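Local coordinates for chitinase (Paenibacillus sp. FPU-7, PDB 5GZT), which probably hydrolyses internal beta-1,4 linkages between N-acetylglucosamine units in chitin and chitodextrins, acting as an endochitinase, at residues I23-S28 / T50-V55; V76-A79 / N83-L86. All coordinates share one frame; numbering follows the deposited sequence.

Interaction 1 (I23-S28 / T50-V55); sequences IVAKGS and TGFEKV. With NA (sodium ion), chain C.
Phe52 meets Ile23 and Ala25 through the far end of its ring, inside the N-terminal parallel beta-solenoid. The methyl CG2 of Ile23 lies in the ring plane at its edge, 4.0 Å from Phe52 CZ, and the two side chains cross at about a right angle. Near the same plane, the backbone oxygen Ile23 O sits 3.9 Å from Phe52 CZ. One ring carbon further round, Ala25 CB comes obliquely to Phe52 CE2 at 3.8 Å. With Phe52 CG turned away from its own carbonyl carbon (chi1 -57°), the ring reaches inward toward strand 21-27. Leu42, Val31 and Val34 also touch this ring. Behind it, the loop joining strand 40-47 of one sheet to strand 55-57 of the other is bent round a sodium ion, which takes Thr50 O at 2.3 Å and Phe52 O at 2.5 Å. Gly51, between these two carbonyls, has a positive phi of 69°, a conformation that glycine adopts readily. Glu44 OE2 and Ser72 O complete the four protein ligands. A single residue thus faces two chemistries, its carbonyl bound to a cation and its ring buried among aliphatic groups, consistent with each helping to hold this loop in place.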
ATOM      1  N   ILE B  23      49.451 -19.634  49.899  1.00 49.47           N
ATOM      2  CA  ILE B  23      48.657 -20.817  49.644  1.00 47.41           C
ATOM      3  C   ILE B  23      48.384 -20.857  48.177  1.00 50.51           C
ATOM      4  O   ILE B  23      47.852 -19.909  47.636  1.00 55.46           O
ATOM      5  CB  ILE B  23      47.314 -20.840  50.437  1.00 48.69           C
ATOM      6  CG1 ILE B  23      47.594 -20.757  51.934  1.00 46.46           C
ATOM      7  CG2 ILE B  23      46.506 -22.101  50.106  1.00 47.87           C
ATOM      8  CD1 ILE B  23      46.361 -20.693  52.832  1.00 47.81           C
ATOM      9  N   VAL B  24      48.728 -21.973  47.533  1.00 48.36           N
ATOM     10  CA  VAL B  24      48.617 -22.070  46.123  1.00 48.47           C
ATOM     11  C   VAL B  24      47.639 -23.174  45.780  1.00 55.15           C
ATOM     12  O   VAL B  24      47.516 -24.130  46.527  1.00 59.91           O
ATOM     13  CB  VAL B  24      49.993 -22.333  45.461  1.00 45.87           C
ATOM     14  CG1 VAL B  24      49.892 -22.097  43.963  1.00 46.89           C
ATOM     15  CG2 VAL B  24      51.046 -21.427  46.053  1.00 49.75           C
ATOM     16  N   ALA B  25      46.947 -23.011  44.654  1.00 48.00           N
ATOM     17  CA  ALA B  25      46.025 -23.973  44.143  1.00 50.36           C
ATOM     18  C   ALA B  25      46.428 -24.272  42.696  1.00 60.35           C
ATOM     19  O   ALA B  25      46.426 -23.327  41.819  1.00 52.42           O
ATOM     20  CB  ALA B  25      44.603 -23.408  44.199  1.00 50.08           C
ATOM     21  N   LYS B  26      46.748 -25.570  42.448  1.00 62.55           N
ATOM     22  CA  LYS B  26      47.291 -26.037  41.165  1.00 66.72           C
ATOM     23  C   LYS B  26      46.434 -27.093  40.436  1.00 63.09           C
ATOM     24  O   LYS B  26      45.927 -28.045  41.022  1.00 61.40           O
ATOM     25  CB  LYS B  26      48.732 -26.540  41.357  1.00 77.60           C
ATOM     26  CG  LYS B  26      49.648 -26.258  40.167  1.00 83.70           C
ATOM     27  CD  LYS B  26      50.824 -27.228  40.073  1.00 89.81           C
ATOM     28  CE  LYS B  26      50.400 -28.586  39.505  1.00 95.80           C
ATOM     29  NZ  LYS B  26      51.553 -29.510  39.294  1.00 96.36           N
ATOM     30  N   GLY B  27      46.263 -26.890  39.142  1.00 61.96           N
ATOM     31  CA  GLY B  27      45.556 -27.830  38.301  1.00 73.84           C
ATOM     32  C   GLY B  27      44.075 -27.978  38.596  1.00 79.08           C
ATOM     33  O   GLY B  27      43.316 -27.010  38.503  1.00 72.73           O
ATOM     34  N   SER B  28      43.655 -29.204  38.901  1.00 81.84           N
ATOM     35  CA  SER B  28      42.250 -29.487  39.194  1.00 83.04           C
ATOM     36  C   SER B  28      41.855 -29.224  40.642  1.00 85.31           C
ATOM     37  O   SER B  28      40.822 -29.730  41.093  1.00 84.39           O
ATOM     38  CB  SER B  28      41.903 -30.921  38.793  1.00 77.64           C
ATOM     39  OG  SER B  28      41.623 -30.901  37.416  1.00 82.69           O
ATOM     40  N   THR B  50      38.481 -25.022  39.567  1.00 66.54           N
ATOM     41  CA  THR B  50      37.912 -23.727  39.949  1.00 67.56           C
ATOM     42  C   THR B  50      38.699 -23.074  41.093  1.00 63.25           C
ATOM     43  O   THR B  50      38.664 -21.881  41.230  1.00 66.00           O
ATOM     44  CB  THR B  50      36.421 -23.834  40.321  1.00 67.06           C
ATOM     45  OG1 THR B  50      36.312 -24.571  41.539  1.00 67.08           O
ATOM     46  CG2 THR B  50      35.577 -24.473  39.188  1.00 58.40           C
ATOM     47  N   GLY B  51      39.384 -23.860  41.912  1.00 61.26           N
ATOM     48  CA  GLY B  51      40.286 -23.343  42.925  1.00 60.50           C
ATOM     49  C   GLY B  51      39.595 -22.623  44.077  1.00 63.87           C
ATOM     50  O   GLY B  51      38.744 -23.227  44.755  1.00 56.37           O
ATOM     51  N   PHE B  52      39.983 -21.352  44.315  1.00 53.58           N
ATOM     52  CA  PHE B  52      39.351 -20.529  45.347  1.00 44.68           C
ATOM     53  C   PHE B  52      38.084 -19.916  44.820  1.00 42.47           C
ATOM     54  O   PHE B  52      37.933 -19.702  43.609  1.00 38.18           O
ATOM     55  CB  PHE B  52      40.229 -19.407  45.843  1.00 43.34           C
ATOM     56  CG  PHE B  52      41.522 -19.854  46.375  1.00 43.37           C
ATOM     57  CD1 PHE B  52      41.627 -20.331  47.663  1.00 44.42           C
ATOM     58  CD2 PHE B  52      42.663 -19.760  45.580  1.00 42.47           C
ATOM     59  CE1 PHE B  52      42.858 -20.725  48.180  1.00 44.65           C
ATOM     60  CE2 PHE B  52      43.912 -20.152  46.068  1.00 44.14           C
ATOM     61  CZ  PHE B  52      44.014 -20.626  47.380  1.00 45.95           C
ATOM     62  N   GLU B  53      37.162 -19.615  45.744  1.00 46.86           N
ATOM     63  CA  GLU B  53      35.949 -18.863  45.348  1.00 46.64           C
ATOM     64  C   GLU B  53      35.637 -17.698  46.286  1.00 44.66           C
ATOM     65  O   GLU B  53      35.958 -16.553  45.956  1.00 39.61           O
ATOM     66  CB  GLU B  53      34.776 -19.824  45.114  1.00 48.79           C
ATOM     67  CG  GLU B  53      34.930 -20.552  43.776  1.00 48.76           C
ATOM     68  CD  GLU B  53      33.752 -21.398  43.402  1.00 46.66           C
ATOM     69  OE1 GLU B  53      33.361 -22.208  44.240  1.00 41.63           O
ATOM     70  OE2 GLU B  53      33.265 -21.263  42.271  1.00 47.70           O
ATOM     71  N   LYS B  54      35.039 -17.989  47.427  1.00 43.52           N
ATOM     72  CA  LYS B  54      34.694 -16.986  48.391  1.00 44.32           C
ATOM     73  C   LYS B  54      35.864 -16.761  49.376  1.00 45.39           C
ATOM     74  O   LYS B  54      36.540 -17.705  49.853  1.00 48.15           O
ATOM     75  CB  LYS B  54      33.359 -17.337  49.100  1.00 50.74           C
ATOM     76  CG  LYS B  54      32.885 -16.305  50.157  1.00 54.22           C
ATOM     77  CD  LYS B  54      31.419 -16.459  50.621  1.00 62.55           C
ATOM     78  CE  LYS B  54      31.160 -15.898  52.039  1.00 62.75           C
ATOM     79  NZ  LYS B  54      31.206 -14.418  52.181  1.00 64.09           N
ATOM     80  N   VAL B  55      36.094 -15.488  49.681  1.00 37.35           N
ATOM     81  CA  VAL B  55      37.104 -15.083  50.611  1.00 37.37           C
ATOM     82  C   VAL B  55      36.524 -13.991  51.496  1.00 37.90           C
ATOM     83  O   VAL B  55      35.878 -13.065  50.964  1.00 38.61           O
ATOM     84  CB  VAL B  55      38.335 -14.499  49.851  1.00 36.22           C
ATOM     85  CG1 VAL B  55      39.414 -14.106  50.827  1.00 34.89           C
ATOM     86  CG2 VAL B  55      38.863 -15.473  48.810  1.00 40.53           C
TER
HETATM   87 NA    NA C4001      38.947 -19.565  41.378  1.00 50.48          NA

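Interaction 2 (V76-A79 / N83-L86); sequences VDVA and NPQL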
ATOM      1  N   VAL B  76      34.389 -11.511  47.455  1.00 31.93           N
ATOM      2  CA  VAL B  76      35.456 -11.220  48.384  1.00 32.28           C
ATOM      3  C   VAL B  76      34.959 -10.088  49.231  1.00 28.96           C
ATOM      4  O   VAL B  76      34.609  -9.039  48.701  1.00 25.77           O
ATOM      5  CB  VAL B  76      36.721 -10.737  47.681  1.00 31.36           C
ATOM      6  CG1 VAL B  76      37.801 -10.349  48.707  1.00 31.17           C
ATOM      7  CG2 VAL B  76      37.180 -11.781  46.717  1.00 33.46           C
ATOM      8  N   ASP B  77      35.097 -10.285  50.528  1.00 28.30           N
ATOM      9  CA  ASP B  77      34.490  -9.497  51.537  1.00 33.02           C
ATOM     10  C   ASP B  77      35.476  -8.988  52.550  1.00 30.47           C
ATOM     11  O   ASP B  77      36.069  -9.822  53.259  1.00 27.73           O
ATOM     12  CB  ASP B  77      33.530 -10.436  52.286  1.00 41.47           C
ATOM     13  CG  ASP B  77      32.172  -9.989  52.211  1.00 48.47           C
ATOM     14  OD1 ASP B  77      31.555 -10.101  51.107  1.00 50.97           O
ATOM     15  OD2 ASP B  77      31.791  -9.486  53.266  1.00 58.64           O
ATOM     16  N   VAL B  78      35.588  -7.671  52.708  1.00 26.87           N
ATOM     17  CA  VAL B  78      36.506  -7.088  53.656  1.00 29.22           C
ATOM     18  C   VAL B  78      35.608  -6.606  54.793  1.00 36.07           C
ATOM     19  O   VAL B  78      34.908  -5.597  54.655  1.00 31.48           O
ATOM     20  CB  VAL B  78      37.283  -5.927  53.043  1.00 28.41           C
ATOM     21  CG1 VAL B  78      38.287  -5.376  53.998  1.00 29.40           C
ATOM     22  CG2 VAL B  78      37.884  -6.329  51.715  1.00 28.12           C
ATOM     23  N   ALA B  79      35.693  -7.304  55.936  1.00 35.92           N
ATOM     24  CA  ALA B  79      34.782  -7.126  57.063  1.00 40.04           C
ATOM     25  C   ALA B  79      35.628  -7.147  58.335  1.00 44.21           C
ATOM     26  O   ALA B  79      35.503  -8.055  59.181  1.00 38.16           O
ATOM     27  CB  ALA B  79      33.775  -8.286  57.041  1.00 38.99           C
ATOM     28  N   ASN B  83      41.812  -1.583  60.375  1.00 44.59           N
ATOM     29  CA  ASN B  83      42.371  -0.811  59.229  1.00 47.92           C
ATOM     30  C   ASN B  83      42.926  -1.729  58.093  1.00 39.48           C
ATOM     31  O   ASN B  83      44.119  -1.722  57.780  1.00 36.20           O
ATOM     32  CB  ASN B  83      43.407   0.203  59.713  1.00 52.82           C
ATOM     33  CG  ASN B  83      42.928   0.970  60.953  1.00 65.16           C
ATOM     34  OD1 ASN B  83      41.852   1.622  60.953  1.00 56.04           O
ATOM     35  ND2 ASN B  83      43.700   0.853  62.034  1.00 65.20           N
ATOM     36  N   PRO B  84      42.042  -2.551  57.529  1.00 37.46           N
ATOM     37  CA  PRO B  84      42.471  -3.603  56.653  1.00 39.94           C
ATOM     38  C   PRO B  84      42.986  -3.032  55.308  1.00 37.80           C
ATOM     39  O   PRO B  84      42.492  -2.017  54.876  1.00 35.26           O
ATOM     40  CB  PRO B  84      41.201  -4.451  56.473  1.00 37.10           C
ATOM     41  CG  PRO B  84      40.052  -3.509  56.684  1.00 37.37           C
ATOM     42  CD  PRO B  84      40.558  -2.433  57.587  1.00 40.85           C
ATOM     43  N   GLN B  85      44.009  -3.674  54.743  1.00 36.09           N
ATOM     44  CA  GLN B  85      44.391  -3.523  53.363  1.00 34.37           C
ATOM     45  C   GLN B  85      44.288  -4.865  52.678  1.00 31.90           C
ATOM     46  O   GLN B  85      44.856  -5.843  53.165  1.00 37.52           O
ATOM     47  CB  GLN B  85      45.827  -3.045  53.242  1.00 33.02           C
ATOM     48  CG  GLN B  85      46.257  -2.833  51.781  1.00 30.72           C
ATOM     49  CD  GLN B  85      47.493  -1.954  51.701  1.00 35.07           C
ATOM     50  OE1 GLN B  85      47.610  -0.941  52.412  1.00 34.67           O
ATOM     51  NE2 GLN B  85      48.432  -2.337  50.856  1.00 37.13           N
ATOM     52  N   LEU B  86      43.602  -4.876  51.520  1.00 30.03           N
ATOM     53  CA  LEU B  86      43.504  -6.009  50.595  1.00 27.63           C
ATOM     54  C   LEU B  86      44.330  -5.642  49.367  1.00 31.37           C
ATOM     55  O   LEU B  86      44.076  -4.593  48.689  1.00 26.28           O
ATOM     56  CB  LEU B  86      42.046  -6.309  50.208  1.00 27.36           C
ATOM     57  CG  LEU B  86      41.869  -7.406  49.193  1.00 28.15           C
ATOM     58  CD1 LEU B  86      42.325  -8.704  49.806  1.00 27.73           C
ATOM     59  CD2 LEU B  86      40.486  -7.572  48.647  1.00 29.58           C
TER
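Val78 and Pro84 meet where the chain turns from one parallel sheet to the next in a parallel beta-solenoid: strand 72-78 belongs to one sheet, strand 85-89 to another, and Val76 and Val78 face Leu86 of the second strand and Pro84 in the loop just before it. All of the contact is apolar, and no hydrogen bond joins the two segments. At the turn, Val78 CG1 packs on the proline ring, 3.7 Å from Pro84 CG and 3.9 Å from Pro84 CB, so that one methyl covers two neighbouring ring carbons. Further from the turn, Leu86 CD2 reaches across to Val76 CG1 at 3.9 Å, while Val78 CG2 stands a little farther from the same leucine methyl. The two branches of Val78 therefore divide the work, CG1 serving the proline and CG2 the leucine. Strand 72-78 spends its backbone hydrogen bonds within its own sheet: Val76 and Val78 pair with strand 92-98, Asp77 with strand 55-57. Among the apolar neighbours from strands 67-70, 92-98 and 106-109, Ile107 touches both Val78 and Leu86, Leu69 touches Val76 and Leu86, and Leu96 does likewise. These layers bury the four contacting residues between the sheets. With CG of Leu86 opposite the backbone N (chi1 176°) and chi2 at 66°, CD2 lies 4.2 Å from Val78 CG2.

How the interactions relate
From the N terminus, the chain first runs along strand 21-27, passes through strands 34-36 and 40-47, and returns in the 50-55 loop to close interaction 1 across 21 intervening residues. Strand 55-57 and strand 67-70 follow before strand 72-78 opens interaction 2, which closes at 83-86 after only three intervening residues. The contacts are in series, neither nested nor crossed, with centres about 19 Å apart. They meet directly where Val55 O accepts a probable hydrogen bond from Asp77 N at 2.9 Å, pairing strands 55-57 and 72-78 in one parallel sheet. Interaction 1 sets a loop against a strand of one sheet; interaction 2 joins a strand of the other sheet to the start of a strand of the first.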